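PDB 1YOZ: hypothetical protein AF0941 from Archaeoglobus fulgidus, which is of unknown function but folds as an all-helical protein of the AF0941-like family and pairs with a second copy of itself. Local coordinates for residues L4-F9 / Q61-L66; E24-L29 / F91-K96. All coordinates share one frame; numbering follows the deposited sequence.

Overall arrangement
Contact 1 is buried and contact 2 lies nearer the surface, on opposite sides of the chain's centre, their own centres about 24 Å apart. Both set a non-helical run against a helical one: in contact 1 the approach to helix 8-18 lies on helix 57-73, and in contact 2 the loop between helices 75-88 and 99-113 packs against the short helix 26-29. Chemistry follows place. Buried contact 1 satisfies backbone groups with a side-chain amide, as donor and acceptor, and a guanidinium donor, and reaches the second subunit, whereas contact 2 combines a small apolar patch with a salt bridge. They join directly where Phe9 CD1 meets Leu29 CD1 at 3.6 Å.

Contact 1. Residues L4-F9 / Q61-L66; sequences LYINSF and QRNFYL
Asn63, on helix 57-73, reads both polar groups of the Ile6 backbone with one amide. Its OD1 accepts from Ile6 N at 2.8 Å, the donor tilted from the carbonyl plane. Its ND2 gives a nearly straight bond to Ile6 O at 3.1 Å, on a lone pair of that oxygen. Asparagine suits the place because it offers an acceptor and a donor side by side, and with CG anti to its backbone N (chi1 -163°) the amide is brought up to the extended chain. An alanine here would probably leave Ile6 N and Ile6 O without these mates inside a buried contact. The guanidinium of Arg62, the preceding residue on the helix, uses NH1 to reach Leu4 O at 2.9 Å; the oxygen lies close to the guanidinium plane, but the nitrogen stands above the carbonyl plane.

Leu66 supplies the apolar share. Its CB lies 3.4 Å from Tyr5 CE2, and its CD1 makes a CH-pi contact over one face of the ring, 4.1 Å from the centroid; the same methyl covers the centre of one face of the Arg62 guanidinium. Over the opposite ring face, toward the rim, sits Asn7 CB, and Asn7 ND2 donates to Tyr5 OH at 2.9 Å, holding the phenol by its tip. Asn7 OD1 meanwhile accepts from Leu10 N, making Asn7 the N-cap of helix 8-18.

Beyond this shell lies the second subunit: Arg62 NE forms a salt bridge with Asp11 of that chain, its NH2 donates to Tyr5 O there, and the two Tyr5 rings meet. Arg62 is thus shared between a carbonyl of its own chain and a carboxylate and carbonyl of the neighbour, whose Asp11 is likely to offset much of its buried charge.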
loop_
_atom_site.group_PDB
_atom_site.type_symbol
_atom_site.label_atom_id
_atom_site.label_comp_id
_atom_site.label_asym_id
_atom_site.label_seq_id
_atom_site.Cartn_x
_atom_site.Cartn_y
_atom_site.Cartn_z
ATOM N N LEU B 4 -8.915 4.670 -3.282
ATOM C CA LEU B 4 -8.605 5.345 -2.047
ATOM C C LEU B 4 -7.701 4.531 -1.154
ATOM O O LEU B 4 -7.937 3.337 -0.919
ATOM C CB LEU B 4 -9.913 5.753 -1.304
ATOM C CG LEU B 4 -9.830 6.482 0.046
ATOM C CD1 LEU B 4 -9.251 7.926 0.050
ATOM C CD2 LEU B 4 -11.221 6.482 0.773
ATOM N N TYR B 5 -6.667 5.177 -0.649
ATOM C CA TYR B 5 -5.793 4.536 0.356
ATOM C C TYR B 5 -5.038 5.605 1.076
ATOM O O TYR B 5 -3.911 5.975 0.686
ATOM C CB TYR B 5 -4.827 3.503 -0.273
ATOM C CG TYR B 5 -3.856 2.834 0.710
ATOM C CD1 TYR B 5 -2.477 2.793 0.464
ATOM C CD2 TYR B 5 -4.317 2.236 1.875
ATOM C CE1 TYR B 5 -1.616 2.124 1.321
ATOM C CE2 TYR B 5 -3.453 1.580 2.753
ATOM C CZ TYR B 5 -2.120 1.516 2.478
ATOM O OH TYR B 5 -1.287 0.921 3.395
ATOM N N ILE B 6 -5.683 6.123 2.118
ATOM C CA ILE B 6 -5.043 6.947 3.102
ATOM C C ILE B 6 -4.174 6.094 4.067
ATOM O O ILE B 6 -4.615 5.067 4.566
ATOM C CB ILE B 6 -6.124 7.783 3.897
ATOM C CG1 ILE B 6 -6.795 8.819 2.968
ATOM C CG2 ILE B 6 -5.515 8.436 5.096
ATOM C CD1 ILE B 6 -8.071 9.530 3.550
ATOM N N ASN B 7 -2.921 6.523 4.289
ATOM C CA ASN B 7 -2.023 5.947 5.262
ATOM C C ASN B 7 -0.910 6.955 5.481
ATOM O O ASN B 7 0.030 7.057 4.672
ATOM C CB ASN B 7 -1.438 4.594 4.752
ATOM C CG ASN B 7 -0.595 3.901 5.778
ATOM O OD1 ASN B 7 -0.097 4.525 6.709
ATOM N ND2 ASN B 7 -0.346 2.602 5.569
ATOM N N SER B 8 -1.073 7.728 6.560
ATOM C CA SER B 8 -0.199 8.829 6.915
ATOM C C SER B 8 1.169 8.333 7.316
ATOM O O SER B 8 2.157 8.955 6.954
ATOM C CB SER B 8 -0.836 9.629 8.056
ATOM O OG SER B 8 -1.996 10.305 7.536
ATOM N N PHE B 9 1.227 7.195 8.008
ATOM C CA PHE B 9 2.535 6.680 8.426
ATOM C C PHE B 9 3.371 6.306 7.215
ATOM O O PHE B 9 4.573 6.703 7.095
ATOM C CB PHE B 9 2.430 5.490 9.379
ATOM C CG PHE B 9 3.756 4.985 9.848
ATOM C CD1 PHE B 9 4.377 5.551 10.965
ATOM C CD2 PHE B 9 4.404 3.949 9.169
ATOM C CE1 PHE B 9 5.631 5.109 11.388
ATOM C CE2 PHE B 9 5.665 3.510 9.569
ATOM C CZ PHE B 9 6.274 4.075 10.684
ATOM N N GLN B 61 -14.099 0.695 2.518
ATOM C CA GLN B 61 -13.855 -0.710 2.929
ATOM C C GLN B 61 -12.512 -1.241 2.419
ATOM O O GLN B 61 -11.812 -1.912 3.109
ATOM C CB GLN B 61 -14.935 -1.624 2.341
ATOM C CG GLN B 61 -16.326 -1.483 2.969
ATOM C CD GLN B 61 -17.327 -2.450 2.334
ATOM O OE1 GLN B 61 -17.559 -2.450 1.113
ATOM N NE2 GLN B 61 -17.898 -3.297 3.160
ATOM N N ARG B 62 -12.203 -0.950 1.173
ATOM C CA ARG B 62 -10.878 -1.233 0.606
ATOM C C ARG B 62 -9.776 -0.520 1.394
ATOM O O ARG B 62 -8.843 -1.147 1.850
ATOM C CB ARG B 62 -10.913 -0.796 -0.857
ATOM C CG ARG B 62 -9.733 -1.272 -1.690
ATOM C CD ARG B 62 -8.679 -0.194 -1.775
ATOM N NE ARG B 62 -7.656 -0.578 -2.742
ATOM C CZ ARG B 62 -6.793 0.260 -3.309
ATOM N NH1 ARG B 62 -6.784 1.549 -2.962
ATOM N NH2 ARG B 62 -5.887 -0.229 -4.165
ATOM N N ASN B 63 -9.909 0.791 1.641
ATOM C CA ASN B 63 -8.890 1.489 2.448
ATOM C C ASN B 63 -8.675 0.870 3.844
ATOM O O ASN B 63 -7.546 0.761 4.328
ATOM C CB ASN B 63 -9.268 2.989 2.562
ATOM C CG ASN B 63 -8.106 3.902 3.001
ATOM O OD1 ASN B 63 -8.178 5.102 2.749
ATOM N ND2 ASN B 63 -7.056 3.363 3.647
ATOM N N PHE B 64 -9.752 0.482 4.505
ATOM C CA PHE B 64 -9.613 -0.065 5.856
ATOM C C PHE B 64 -8.979 -1.449 5.773
ATOM O O PHE B 64 -8.181 -1.786 6.616
ATOM C CB PHE B 64 -10.986 -0.204 6.532
ATOM C CG PHE B 64 -11.512 1.087 7.116
ATOM C CD1 PHE B 64 -10.731 1.838 7.982
ATOM C CD2 PHE B 64 -12.809 1.509 6.815
ATOM C CE1 PHE B 64 -11.208 3.009 8.522
ATOM C CE2 PHE B 64 -13.320 2.707 7.346
ATOM C CZ PHE B 64 -12.515 3.446 8.215
ATOM N N TYR B 65 -9.333 -2.242 4.759
ATOM C CA TYR B 65 -8.669 -3.560 4.566
ATOM C C TYR B 65 -7.160 -3.409 4.342
ATOM O O TYR B 65 -6.334 -4.065 4.984
ATOM C CB TYR B 65 -9.295 -4.294 3.411
ATOM C CG TYR B 65 -8.727 -5.691 3.274
ATOM C CD1 TYR B 65 -9.115 -6.724 4.154
ATOM C CD2 TYR B 65 -7.852 -5.989 2.247
ATOM C CE1 TYR B 65 -8.562 -8.053 4.004
ATOM C CE2 TYR B 65 -7.309 -7.306 2.085
ATOM C CZ TYR B 65 -7.669 -8.308 2.952
ATOM O OH TYR B 65 -7.141 -9.551 2.727
ATOM N N LEU B 66 -6.779 -2.502 3.466
ATOM C CA LEU B 66 -5.357 -2.276 3.229
ATOM C C LEU B 66 -4.674 -1.710 4.472
ATOM O O LEU B 66 -3.512 -2.024 4.759
ATOM C CB LEU B 66 -5.141 -1.334 2.014
ATOM C CG LEU B 66 -5.533 -1.735 0.572
ATOM C CD1 LEU B 66 -5.061 -0.730 -0.474
ATOM C CD2 LEU B 66 -4.916 -3.067 0.316
#

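Contact 2. Residues E24-L29 / F91-K96; sequences EEADKL and FKIEKK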
loop_
_atom_site.group_PDB
_atom_site.type_symbol
_atom_site.label_atom_id
_atom_site.label_comp_id
_atom_site.label_asym_id
_atom_site.label_seq_id
_atom_site.Cartn_x
_atom_site.Cartn_y
_atom_site.Cartn_z
ATOM N N GLU B 24 15.755 14.305 10.780
ATOM C CA GLU B 24 15.347 14.865 12.075
ATOM C C GLU B 24 13.901 14.469 12.429
ATOM O O GLU B 24 13.523 14.441 13.610
ATOM C CB GLU B 24 15.411 16.396 11.999
ATOM C CG GLU B 24 16.218 17.131 13.104
ATOM C CD GLU B 24 16.407 18.662 12.813
ATOM O OE1 GLU B 24 17.575 19.134 12.838
ATOM O OE2 GLU B 24 15.395 19.390 12.567
ATOM N N GLU B 25 13.099 14.176 11.406
ATOM C CA GLU B 25 11.656 13.928 11.585
ATOM C C GLU B 25 11.305 12.465 11.875
ATOM O O GLU B 25 10.178 12.165 12.279
ATOM C CB GLU B 25 10.860 14.471 10.388
ATOM C CG GLU B 25 10.884 16.006 10.364
ATOM C CD GLU B 25 9.845 16.654 9.439
ATOM O OE1 GLU B 25 8.855 16.004 9.023
ATOM O OE2 GLU B 25 10.029 17.854 9.142
ATOM N N ALA B 26 12.277 11.577 11.670
ATOM C CA ALA B 26 12.106 10.169 11.938
ATOM C C ALA B 26 11.797 9.911 13.423
ATOM O O ALA B 26 10.877 9.139 13.751
ATOM C CB ALA B 26 13.342 9.361 11.480
ATOM N N ASP B 27 12.541 10.561 14.304
ATOM C CA ASP B 27 12.350 10.420 15.740
ATOM C C ASP B 27 10.878 10.666 16.176
ATOM O O ASP B 27 10.296 9.898 16.958
ATOM C CB ASP B 27 13.319 11.376 16.455
ATOM C CG ASP B 27 13.488 11.055 17.915
ATOM O OD1 ASP B 27 13.786 9.894 18.248
ATOM O OD2 ASP B 27 13.325 11.978 18.745
ATOM N N LYS B 28 10.249 11.697 15.639
ATOM C CA LYS B 28 8.848 11.941 15.979
ATOM C C LYS B 28 7.913 10.922 15.335
ATOM O O LYS B 28 6.936 10.457 15.966
ATOM C CB LYS B 28 8.405 13.356 15.595
ATOM C CG LYS B 28 6.873 13.516 15.534
ATOM C CD LYS B 28 6.464 14.967 15.352
ATOM C CE LYS B 28 4.967 15.118 15.133
ATOM N NZ LYS B 28 4.643 16.530 14.693
ATOM N N LEU B 29 8.206 10.582 14.085
ATOM C CA LEU B 29 7.392 9.606 13.386
ATOM C C LEU B 29 7.373 8.230 14.107
ATOM O O LEU B 29 6.341 7.567 14.131
ATOM C CB LEU B 29 7.805 9.491 11.910
ATOM C CG LEU B 29 7.006 8.555 10.990
ATOM C CD1 LEU B 29 5.538 8.923 10.863
ATOM C CD2 LEU B 29 7.671 8.513 9.634
ATOM N N PHE B 91 21.652 9.711 12.357
ATOM C CA PHE B 91 20.679 10.149 13.373
ATOM C C PHE B 91 20.055 8.883 13.958
ATOM O O PHE B 91 18.847 8.647 13.814
ATOM C CB PHE B 91 19.568 10.984 12.715
ATOM C CG PHE B 91 18.691 11.754 13.697
ATOM C CD1 PHE B 91 18.666 13.149 13.674
ATOM C CD2 PHE B 91 17.874 11.090 14.624
ATOM C CE1 PHE B 91 17.853 13.868 14.559
ATOM C CE2 PHE B 91 17.069 11.791 15.517
ATOM C CZ PHE B 91 17.052 13.179 15.484
ATOM N N LYS B 92 20.882 8.049 14.587
ATOM C CA LYS B 92 20.399 6.796 15.163
ATOM C C LYS B 92 19.224 7.029 16.119
ATOM O O LYS B 92 19.232 7.953 16.919
ATOM C CB LYS B 92 21.553 6.047 15.838
ATOM C CG LYS B 92 21.213 4.679 16.426
ATOM C CD LYS B 92 22.487 4.073 17.014
ATOM C CE LYS B 92 22.255 2.620 17.399
ATOM N NZ LYS B 92 21.549 2.569 18.705
ATOM N N ILE B 93 18.213 6.175 16.020
ATOM C CA ILE B 93 16.987 6.330 16.799
ATOM C C ILE B 93 16.938 5.326 17.943
ATOM O O ILE B 93 17.232 4.151 17.751
ATOM C CB ILE B 93 15.717 6.129 15.904
ATOM C CG1 ILE B 93 15.818 6.936 14.610
ATOM C CG2 ILE B 93 14.419 6.420 16.703
ATOM C CD1 ILE B 93 15.628 8.412 14.767
ATOM N N GLU B 94 16.564 5.795 19.127
ATOM C CA GLU B 94 16.563 4.942 20.322
ATOM C C GLU B 94 15.112 4.756 20.711
ATOM O O GLU B 94 14.716 5.082 21.836
ATOM C CB GLU B 94 17.359 5.560 21.505
ATOM C CG GLU B 94 18.834 5.908 21.186
ATOM C CD GLU B 94 19.653 4.683 20.821
ATOM O OE1 GLU B 94 19.406 3.605 21.401
ATOM O OE2 GLU B 94 20.543 4.790 19.955
ATOM N N LYS B 95 14.327 4.269 19.746
ATOM C CA LYS B 95 12.895 3.962 19.927
ATOM C C LYS B 95 12.665 2.554 19.378
ATOM O O LYS B 95 13.397 2.096 18.480
ATOM C CB LYS B 95 12.024 4.924 19.126
ATOM C CG LYS B 95 12.125 6.401 19.502
ATOM C CD LYS B 95 10.751 6.973 19.491
ATOM C CE LYS B 95 10.697 8.474 19.592
ATOM N NZ LYS B 95 11.802 9.095 20.369
ATOM N N LYS B 96 11.650 1.883 19.915
ATOM C CA LYS B 96 11.170 0.586 19.406
ATOM C C LYS B 96 9.628 0.507 19.435
ATOM O O LYS B 96 8.956 1.342 20.041
ATOM C CB LYS B 96 11.804 -0.578 20.175
ATOM C CG LYS B 96 11.973 -0.291 21.649
ATOM C CD LYS B 96 12.604 -1.458 22.430
ATOM C CE LYS B 96 11.570 -2.617 22.636
ATOM N NZ LYS B 96 10.177 -2.189 23.126
#
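Residues 91-96 run as an irregular, largely extended loop past residues 24-29, which turn into the short helix 26-29. The backbones come nearest at Asp27 and Ile93, whose CA atoms are 6.3 Å apart, and stand a little farther off at Glu24 and Phe91, so the loop's side chains bridge the gap, some of them to the backbone of residues 24-29.

Asp27 meets three residues of the loop. Its OD1 forms a salt bridge with Lys95 NZ at 3.0 Å, the ammonium approaching from above the carboxylate plane and the two side chains crossing at about a right angle. The lysine starts toward the helix, and bends at chi2 (-138°) and chi4 bring CD and then NZ to Asp27, a path that suits a long, flexible chain. The aspartate CB lies 3.9 Å from Phe91 CE2. Ile93 CD1 comes to the backbone, 3.8 Å from Asp27 N.

Ile93 points toward the helix and touches Ala26, CD1 to CB at 4.1 Å. The small alanine lets the branched isoleucine come close to the helix backbone. Phe91 turns its ring to the start of the segment, where CE1 lies 3.7 Å from Glu24 CA and also touches the CG of that residue, so the glutamate contributes its aliphatic part here. Within the loop, Lys92 NZ and Glu94 OE2 form a salt bridge of 2.7 Å that ties together two exposed side chains.

The loop leaves helix 75-88 and leads to helix 99-113. Ala26 and Ile93 both pack on Ala86, so that helix 75-88 meets both segments, and Lys83 of that helix donates to Lys95 O. Leu29 reaches Leu82 of helix 75-88 as well as Phe9, Arg12 and Ile16 of helix 8-18, so the short helix packs on both.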